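Side-chain contacts in metalloregulator ScaR (PDB 3HRS), which probably binds DNA as a homodimer and represses transcription in response to manganese: residues P2-Y7 against E47-K52; C10-G15 against L63-V68; L67-Y72 against T127-G132. All coordinates share one frame; numbering follows the deposited sequence.

Interaction 1: residues P2-Y7 against E47-K52. With SO4 (sulfate ion), chain E.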
loop_
_atom_site.group_PDB
_atom_site.type_symbol
_atom_site.label_atom_id
_atom_site.label_comp_id
_atom_site.label_asym_id
_atom_site.label_seq_id
_atom_site.Cartn_x
_atom_site.Cartn_y
_atom_site.Cartn_z
ATOM N N PRO A 2 -1.004 -11.668 15.414
ATOM C CA PRO A 2 0.016 -10.853 16.094
ATOM C C PRO A 2 1.448 -11.340 15.829
ATOM O O PRO A 2 1.853 -12.412 16.292
ATOM C CB PRO A 2 -0.323 -11.026 17.581
ATOM C CG PRO A 2 -1.715 -11.510 17.616
ATOM C CD PRO A 2 -1.887 -12.339 16.383
ATOM N N ASN A 3 2.198 -10.542 15.074
ATOM C CA ASN A 3 3.603 -10.795 14.817
ATOM C C ASN A 3 4.457 -10.155 15.899
ATOM O O ASN A 3 3.950 -9.419 16.749
ATOM C CB ASN A 3 4.001 -10.239 13.452
ATOM C CG ASN A 3 3.445 -8.844 13.201
ATOM O OD1 ASN A 3 3.360 -8.022 14.115
ATOM N ND2 ASN A 3 3.059 -8.573 11.954
ATOM N N LYS A 4 5.757 -10.422 15.866
ATOM C CA LYS A 4 6.639 -9.925 16.918
ATOM C C LYS A 4 6.649 -8.399 16.964
ATOM O O LYS A 4 6.950 -7.800 17.994
ATOM C CB LYS A 4 8.065 -10.511 16.815
ATOM C CG LYS A 4 8.929 -10.042 15.644
ATOM C CD LYS A 4 10.291 -10.723 15.740
ATOM C CE LYS A 4 10.978 -10.894 14.379
ATOM N NZ LYS A 4 11.660 -9.658 13.885
ATOM N N GLU A 5 6.308 -7.767 15.852
ATOM C CA GLU A 5 6.310 -6.318 15.826
ATOM C C GLU A 5 5.173 -5.786 16.695
ATOM O O GLU A 5 5.314 -4.748 17.344
ATOM C CB GLU A 5 6.243 -5.796 14.391
ATOM C CG GLU A 5 7.474 -6.155 13.550
ATOM C CD GLU A 5 7.328 -5.791 12.075
ATOM O OE1 GLU A 5 7.089 -4.600 11.757
ATOM O OE2 GLU A 5 7.465 -6.707 11.233
ATOM N N ASP A 6 4.061 -6.516 16.742
ATOM C CA ASP A 6 2.901 -6.089 17.526
ATOM C C ASP A 6 3.166 -6.284 18.997
ATOM O O ASP A 6 2.592 -5.615 19.840
ATOM C CB ASP A 6 1.657 -6.881 17.150
ATOM C CG ASP A 6 1.245 -6.667 15.728
ATOM O OD1 ASP A 6 0.725 -7.629 15.128
ATOM O OD2 ASP A 6 1.442 -5.545 15.211
ATOM N N TYR A 7 4.033 -7.228 19.308
ATOM C CA TYR A 7 4.395 -7.447 20.689
ATOM C C TYR A 7 5.329 -6.338 21.164
ATOM O O TYR A 7 5.129 -5.770 22.232
ATOM C CB TYR A 7 5.052 -8.816 20.844
ATOM C CG TYR A 7 4.086 -9.955 21.059
ATOM C CD1 TYR A 7 3.589 -10.679 19.993
ATOM C CD2 TYR A 7 3.695 -10.318 22.335
ATOM C CE1 TYR A 7 2.711 -11.732 20.194
ATOM C CE2 TYR A 7 2.824 -11.361 22.547
ATOM C CZ TYR A 7 2.331 -12.066 21.477
ATOM O OH TYR A 7 1.460 -13.111 21.696
ATOM N N GLU A 47 16.073 -13.153 19.646
ATOM C CA GLU A 47 16.456 -12.167 18.636
ATOM C C GLU A 47 17.142 -10.954 19.269
ATOM O O GLU A 47 17.455 -9.965 18.606
ATOM C CB GLU A 47 15.266 -11.756 17.797
ATOM C CG GLU A 47 14.913 -12.760 16.716
ATOM C CD GLU A 47 14.048 -12.152 15.628
ATOM O OE1 GLU A 47 13.053 -12.804 15.232
ATOM O OE2 GLU A 47 14.357 -11.021 15.176
ATOM N N GLU A 48 17.399 -11.052 20.563
ATOM C CA GLU A 48 18.108 -10.002 21.266
ATOM C C GLU A 48 17.418 -8.638 21.089
ATOM O O GLU A 48 18.075 -7.600 21.099
ATOM C CB GLU A 48 19.569 -9.986 20.823
ATOM C CG GLU A 48 20.204 -11.355 20.943
ATOM C CD GLU A 48 21.640 -11.403 20.427
ATOM O OE1 GLU A 48 21.975 -10.598 19.516
ATOM O OE2 GLU A 48 22.433 -12.249 20.930
ATOM N N LEU A 49 16.091 -8.660 20.943
ATOM C CA LEU A 49 15.265 -7.445 20.981
ATOM C C LEU A 49 15.040 -6.948 22.417
ATOM O O LEU A 49 14.982 -5.749 22.659
ATOM C CB LEU A 49 13.914 -7.695 20.315
ATOM C CG LEU A 49 13.794 -7.337 18.841
ATOM C CD1 LEU A 49 15.151 -7.136 18.197
ATOM C CD2 LEU A 49 12.962 -8.387 18.101
ATOM N N LEU A 50 14.899 -7.869 23.365
ATOM C CA LEU A 50 14.854 -7.485 24.770
ATOM C C LEU A 50 15.625 -8.465 25.648
ATOM O O LEU A 50 15.954 -9.565 25.203
ATOM C CB LEU A 50 13.405 -7.320 25.241
ATOM C CG LEU A 50 12.385 -8.191 24.519
ATOM C CD1 LEU A 50 12.684 -9.609 24.837
ATOM C CD2 LEU A 50 10.953 -7.846 24.922
ATOM N N ILE A 51 15.937 -8.050 26.876
ATOM C CA ILE A 51 16.499 -8.941 27.900
ATOM C C ILE A 51 15.635 -8.922 29.174
ATOM O O ILE A 51 14.936 -7.937 29.443
ATOM C CB ILE A 51 17.872 -8.462 28.310
ATOM C CG1 ILE A 51 17.734 -7.112 29.034
ATOM C CG2 ILE A 51 18.815 -8.407 27.092
ATOM C CD1 ILE A 51 19.013 -6.287 29.094
ATOM N N LYS A 52 15.670 -9.994 29.959
ATOM C CA LYS A 52 14.950 -10.003 31.239
ATOM C C LYS A 52 15.566 -8.982 32.196
ATOM O O LYS A 52 16.755 -8.702 32.135
ATOM C CB LYS A 52 14.972 -11.392 31.893
ATOM C CG LYS A 52 13.890 -12.363 31.421
ATOM C CD LYS A 52 14.358 -13.816 31.584
ATOM C CE LYS A 52 13.203 -14.818 31.589
ATOM N NZ LYS A 52 12.559 -14.947 32.942
HETATM S S SO4 E . 6.876 -12.314 12.210
HETATM O O1 SO4 E . 6.001 -11.284 11.651
HETATM O O2 SO4 E . 6.478 -12.665 13.575
HETATM O O3 SO4 E . 6.791 -13.513 11.381
HETATM O O4 SO4 E . 8.249 -11.812 12.199
#
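Lys4 starts with CG between its backbone N and carbonyl carbon (chi1 70°), runs on extended, and bends only at its last torsion (chi4 80°). This turn brings NZ toward the carboxylate of Glu47. Glu47 sets CG anti to its own carbonyl carbon and stretches out beyond it, and the two long side chains cross at about a right angle. The charged ends form a salt bridge, with NZ of Lys4 3.3 Å from OE2 of Glu47. As a hydrogen bond it is weak. CD and CE of Lys4 also pass near the other oxygen of Glu47, OE1. Nearer the backbone, CD of Lys4 approaches CD2 of Leu49 at 4.3 Å. The alkyl part thus packs on Leu49, which is buried.

Family and topology mark this as the winged helix-turn-helix domain of a DtxR/MntR regulator. The contact joins the start of helix 4-13 to the turn between helix 34-46 and the first wing strand, 50-53. Glu48, with positive phi, is the C-prime residue of a Schellman motif closing helix 34-46, and Leu49 N bonds back to Leu44 O. Lys4 also touches Met40 of that helix.

Just before Lys4, Asn3 is the N-cap residue of helix 4-13. Its backbone N gives a hydrogen bond to OD1 of Asp6 at 3.3 Å, from above the carboxylate plane. Lys4 N donates to O2 of a sulfate ion at 3.3 Å. That bond is fairly straight, with an N-H...O angle of 162°. The sulfate probably came from the crystallisation liquor, and an anion near a helix N terminus is probably favoured by the helix dipole.

Interaction 2: residues C10-G15 against L63-V68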
loop_
_atom_site.group_PDB
_atom_site.type_symbol
_atom_site.label_atom_id
_atom_site.label_comp_id
_atom_site.label_asym_id
_atom_site.label_seq_id
_atom_site.Cartn_x
_atom_site.Cartn_y
_atom_site.Cartn_z
ATOM N N CYS A 10 3.553 -3.158 21.891
ATOM C CA CYS A 10 2.924 -3.352 23.190
ATOM C C CYS A 10 3.923 -3.178 24.347
ATOM O O CYS A 10 3.865 -2.213 25.100
ATOM C CB CYS A 10 2.256 -4.728 23.238
ATOM S SG CYS A 10 1.786 -5.283 24.894
ATOM N N LEU A 11 4.847 -4.112 24.471
ATOM C CA LEU A 11 5.880 -4.043 25.486
ATOM C C LEU A 11 6.491 -2.663 25.590
ATOM O O LEU A 11 6.877 -2.225 26.672
ATOM C CB LEU A 11 6.986 -5.034 25.138
ATOM C CG LEU A 11 6.469 -6.448 25.293
ATOM C CD1 LEU A 11 7.285 -7.382 24.443
ATOM C CD2 LEU A 11 6.552 -6.803 26.755
ATOM N N TYR A 12 6.625 -2.001 24.451
ATOM C CA TYR A 12 7.304 -0.726 24.419
ATOM C C TYR A 12 6.484 0.281 25.186
ATOM O O TYR A 12 6.990 0.917 26.105
ATOM C CB TYR A 12 7.486 -0.248 22.992
ATOM C CG TYR A 12 8.005 1.158 22.919
ATOM C CD1 TYR A 12 7.168 2.224 22.552
ATOM C CD2 TYR A 12 9.328 1.432 23.242
ATOM C CE1 TYR A 12 7.650 3.517 22.493
ATOM C CE2 TYR A 12 9.817 2.720 23.192
ATOM C CZ TYR A 12 8.982 3.760 22.817
ATOM O OH TYR A 12 9.502 5.035 22.780
ATOM N N GLU A 13 5.214 0.417 24.808
ATOM C CA GLU A 13 4.306 1.313 25.507
ATOM C C GLU A 13 3.993 0.803 26.909
ATOM O O GLU A 13 3.687 1.588 27.808
ATOM C CB GLU A 13 3.016 1.577 24.705
ATOM C CG GLU A 13 2.353 0.365 24.079
ATOM C CD GLU A 13 1.424 0.752 22.923
ATOM O OE1 GLU A 13 1.546 1.896 22.422
ATOM O OE2 GLU A 13 0.576 -0.079 22.515
ATOM N N LEU A 14 4.091 -0.507 27.096
ATOM C CA LEU A 14 3.801 -1.108 28.395
ATOM C C LEU A 14 4.858 -0.731 29.421
ATOM O O LEU A 14 4.745 -1.070 30.596
ATOM C CB LEU A 14 3.709 -2.626 28.280
ATOM C CG LEU A 14 2.981 -3.335 29.412
ATOM C CD1 LEU A 14 1.907 -2.433 29.941
ATOM C CD2 LEU A 14 2.384 -4.640 28.928
ATOM N N GLY A 15 5.882 -0.015 28.971
ATOM C CA GLY A 15 6.975 0.380 29.835
ATOM C C GLY A 15 7.183 1.876 29.884
ATOM O O GLY A 15 8.140 2.343 30.502
ATOM N N LEU A 63 18.869 -2.889 19.482
ATOM C CA LEU A 63 18.191 -3.468 18.311
ATOM C C LEU A 63 16.663 -3.396 18.476
ATOM O O LEU A 63 15.948 -3.062 17.520
ATOM C CB LEU A 63 18.632 -4.902 18.051
ATOM C CG LEU A 63 18.264 -5.515 16.711
ATOM C CD1 LEU A 63 19.353 -5.201 15.698
ATOM C CD2 LEU A 63 18.098 -7.002 16.843
ATOM N N GLY A 64 16.167 -3.672 19.686
ATOM C CA GLY A 64 14.745 -3.518 19.974
ATOM C C GLY A 64 14.153 -2.129 19.672
ATOM O O GLY A 64 13.234 -1.999 18.865
ATOM N N LEU A 65 14.677 -1.100 20.334
ATOM C CA LEU A 65 14.306 0.273 20.062
ATOM C C LEU A 65 14.409 0.633 18.581
ATOM O O LEU A 65 13.535 1.306 18.021
ATOM C CB LEU A 65 15.182 1.224 20.871
ATOM C CG LEU A 65 14.609 1.534 22.263
ATOM C CD1 LEU A 65 13.464 0.579 22.585
ATOM C CD2 LEU A 65 15.690 1.463 23.340
ATOM N N LYS A 66 15.472 0.198 17.933
ATOM C CA LYS A 66 15.612 0.552 16.547
ATOM C C LYS A 66 14.427 -0.022 15.753
ATOM O O LYS A 66 13.943 0.609 14.798
ATOM C CB LYS A 66 16.962 0.086 15.997
ATOM C CG LYS A 66 18.046 1.177 16.045
ATOM C CD LYS A 66 19.341 0.702 15.338
ATOM C CE LYS A 66 20.361 1.841 15.209
ATOM N NZ LYS A 66 20.192 2.879 16.299
ATOM N N LEU A 67 13.934 -1.191 16.173
ATOM C CA LEU A 67 12.799 -1.822 15.496
ATOM C C LEU A 67 11.520 -1.088 15.799
ATOM O O LEU A 67 10.721 -0.826 14.895
ATOM C CB LEU A 67 12.591 -3.228 15.983
ATOM C CG LEU A 67 12.204 -4.317 14.992
ATOM C CD1 LEU A 67 11.116 -5.106 15.674
ATOM C CD2 LEU A 67 11.697 -3.816 13.661
ATOM N N VAL A 68 11.311 -0.807 17.082
ATOM C CA VAL A 68 10.130 -0.087 17.536
ATOM C C VAL A 68 9.997 1.170 16.707
ATOM O O VAL A 68 8.924 1.483 16.223
ATOM C CB VAL A 68 10.214 0.282 19.046
ATOM C CG1 VAL A 68 9.213 1.392 19.394
ATOM C CG2 VAL A 68 9.957 -0.950 19.912
#
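Tyr12 and Val68 carry this contact, which is apolar. CG1 of Val68 sits over the middle of one face of the Tyr12 ring, 3.7 Å from the centroid and 10° off the ring normal. This is a CH-pi contact. The methyl lies about equally far from all six ring carbons. The second methyl, CG2, reaches the base of the tyrosine and lies 4.0 Å from Tyr12 CB. One valine therefore covers both the ring face and the start of the side chain. Leu65, one turn earlier on the same helix, adds a looser touch. Its CD1 approaches CE2 of Tyr12 obliquely at 4.3 Å.

Tyr12 carries CG anti to its backbone N (chi1 172°), which extends the ring from helix 4-13 toward the other helix. The two side chains cross at about a right angle. The backbones stand close here, with CA of Tyr12 7.5 Å from CA of Val68. Val68 is held in regular helix, and its N bonds to Gly64 O at 2.9 Å.

Further out, Val68 also touches Leu60 of strand 57-60 and Leu8 of helix 4-13. Leu65 shares the contact with Leu60, and Tyr12 meets Leu135 from a loop.

Helix 4-13 is the first helix of the winged helix-turn-helix domain, and strand 57-60 is the second strand of its wing. Helix 62-84 follows the wing and runs on into the metal-binding and dimerisation region. Packing of the first helix on this long connecting helix is part of the DtxR/MntR architecture.

Interaction 3: residues L67-Y72 against T127-G132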
loop_
_atom_site.group_PDB
_atom_site.type_symbol
_atom_site.label_atom_id
_atom_site.label_comp_id
_atom_site.label_asym_id
_atom_site.label_seq_id
_atom_site.Cartn_x
_atom_site.Cartn_y
_atom_site.Cartn_z
ATOM N N LEU A 67 13.934 -1.191 16.173
ATOM C CA LEU A 67 12.799 -1.822 15.496
ATOM C C LEU A 67 11.520 -1.088 15.799
ATOM O O LEU A 67 10.721 -0.826 14.895
ATOM C CB LEU A 67 12.591 -3.228 15.983
ATOM C CG LEU A 67 12.204 -4.317 14.992
ATOM C CD1 LEU A 67 11.116 -5.106 15.674
ATOM C CD2 LEU A 67 11.697 -3.816 13.661
ATOM N N VAL A 68 11.311 -0.807 17.082
ATOM C CA VAL A 68 10.130 -0.087 17.536
ATOM C C VAL A 68 9.997 1.170 16.707
ATOM O O VAL A 68 8.924 1.483 16.223
ATOM C CB VAL A 68 10.214 0.282 19.046
ATOM C CG1 VAL A 68 9.213 1.392 19.394
ATOM C CG2 VAL A 68 9.957 -0.950 19.912
ATOM N N SER A 69 11.116 1.867 16.541
ATOM C CA SER A 69 11.186 3.087 15.751
ATOM C C SER A 69 10.662 2.867 14.328
ATOM O O SER A 69 9.753 3.568 13.882
ATOM C CB SER A 69 12.626 3.607 15.755
ATOM O OG SER A 69 12.810 4.699 14.887
ATOM N N ASP A 70 11.201 1.885 13.616
ATOM C CA ASP A 70 10.624 1.540 12.308
ATOM C C ASP A 70 9.116 1.353 12.300
ATOM O O ASP A 70 8.441 1.845 11.400
ATOM C CB ASP A 70 11.257 0.283 11.732
ATOM C CG ASP A 70 12.468 0.588 10.899
ATOM O OD1 ASP A 70 12.732 -0.187 9.958
ATOM O OD2 ASP A 70 13.157 1.594 11.169
ATOM N N LEU A 71 8.604 0.584 13.259
ATOM C CA LEU A 71 7.175 0.356 13.397
ATOM C C LEU A 71 6.409 1.681 13.452
ATOM O O LEU A 71 5.353 1.855 12.836
ATOM C CB LEU A 71 6.910 -0.387 14.695
ATOM C CG LEU A 71 7.091 -1.874 14.528
ATOM C CD1 LEU A 71 6.777 -2.551 15.846
ATOM C CD2 LEU A 71 6.194 -2.373 13.380
ATOM N N TYR A 72 6.950 2.612 14.220
ATOM C CA TYR A 72 6.277 3.856 14.417
ATOM C C TYR A 72 6.407 4.714 13.156
ATOM O O TYR A 72 5.425 5.380 12.757
ATOM C CB TYR A 72 6.794 4.534 15.678
ATOM C CG TYR A 72 6.038 4.135 16.932
ATOM C CD1 TYR A 72 4.859 4.765 17.281
ATOM C CD2 TYR A 72 6.515 3.160 17.776
ATOM C CE1 TYR A 72 4.173 4.421 18.426
ATOM C CE2 TYR A 72 5.832 2.807 18.928
ATOM C CZ TYR A 72 4.661 3.440 19.250
ATOM O OH TYR A 72 3.973 3.089 20.398
ATOM N N THR A 127 5.085 11.833 17.222
ATOM C CA THR A 127 6.307 12.218 16.528
ATOM C C THR A 127 6.803 11.123 15.567
ATOM O O THR A 127 6.536 9.944 15.778
ATOM C CB THR A 127 7.401 12.565 17.524
ATOM O OG1 THR A 127 8.671 12.442 16.879
ATOM C CG2 THR A 127 7.347 11.592 18.654
ATOM N N ILE A 128 7.496 11.533 14.500
ATOM C CA ILE A 128 7.941 10.615 13.453
ATOM C C ILE A 128 9.446 10.602 13.263
ATOM O O ILE A 128 10.008 11.412 12.532
ATOM C CB ILE A 128 7.362 10.975 12.084
ATOM C CG1 ILE A 128 5.845 10.931 12.078
ATOM C CG2 ILE A 128 7.799 9.967 11.054
ATOM C CD1 ILE A 128 5.271 11.353 10.725
ATOM N N PRO A 129 10.106 9.645 13.884
ATOM C CA PRO A 129 11.566 9.541 13.879
ATOM C C PRO A 129 12.150 9.280 12.484
ATOM O O PRO A 129 11.531 8.607 11.675
ATOM C CB PRO A 129 11.808 8.329 14.784
ATOM C CG PRO A 129 10.565 7.533 14.655
ATOM C CD PRO A 129 9.492 8.569 14.669
ATOM N N ALA A 130 13.346 9.792 12.227
ATOM C CA ALA A 130 14.053 9.539 10.979
ATOM C C ALA A 130 14.414 8.067 10.830
ATOM O O ALA A 130 14.560 7.369 11.839
ATOM C CB ALA A 130 15.319 10.384 10.941
ATOM N N LYS A 131 14.600 7.583 9.600
ATOM C CA LYS A 131 15.162 6.221 9.470
ATOM C C LYS A 131 16.343 6.043 10.438
ATOM O O LYS A 131 17.272 6.859 10.435
ATOM C CB LYS A 131 15.641 5.919 8.053
ATOM C CG LYS A 131 15.847 4.428 7.779
ATOM C CD LYS A 131 16.464 4.165 6.385
ATOM C CE LYS A 131 17.489 3.004 6.410
ATOM N NZ LYS A 131 18.421 2.999 7.631
ATOM N N GLY A 132 16.302 5.006 11.273
ATOM C CA GLY A 132 17.417 4.716 12.161
ATOM C C GLY A 132 17.578 5.518 13.462
ATOM O O GLY A 132 18.249 5.083 14.377
HETATM O O HOH W 1 13.625 3.824 12.291
#
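The van der Waals part of this contact is Ser69 against the Pro129 ring. Ser69 OG lies 3.6 Å from Pro129 CG and 3.8 Å from Pro129 CB. The serine sets OG anti to its backbone N (chi1 173°), facing the loop.

The polar part is water-mediated. One water donates to Ser69 OG at 2.9 Å and accepts from Gly132 N at 3.1 Å. It also donates to Asp70 OD2, though that distance is too short to be trusted. Ser69 OG has a second partner in the carbonyl oxygen of Glu133. The buried hydroxyl is thus held by a water and a carbonyl just beyond residues 127-132. Gly132 turns the loop with positive phi.

Further bonds fix the loop backbone. Arg73 NH1 donates to Pro129 O, Arg76 NH1 to Thr127 O, and Ala130 N to OE2 of Glu133.

The Pro129 side chain is about 9 Å from that of Cys122, a zinc-binding residue with no metal bound in this chain. In sequence the loop follows helix 106-115 and precedes strand 150-157. It packs on helix 62-84, which also touches helix 4-13 through Leu67, Leu71 and Tyr72.

How the interactions relate
Helix 4-13 takes part in interactions 1 and 2, and helix 62-84 in interactions 2 and 3. Leu67 and Val68 belong to both segments on the latter. Interaction 1 is partly buried, and it carries a salt bridge within the DNA-binding domain. Interaction 2 is also partly buried but wholly apolar, and it joins that domain to the long helix. Interaction 3 is buried and mixes packing with a water bridge, in the metal-binding and dimerisation region. The contacts adjoin: Leu49 packs on Leu63, Leu50 on Leu11, and Tyr12 on Tyr72. The centres of interactions 1 and 2 lie about 8 Å apart, those of 1 and 3 about 16 Å.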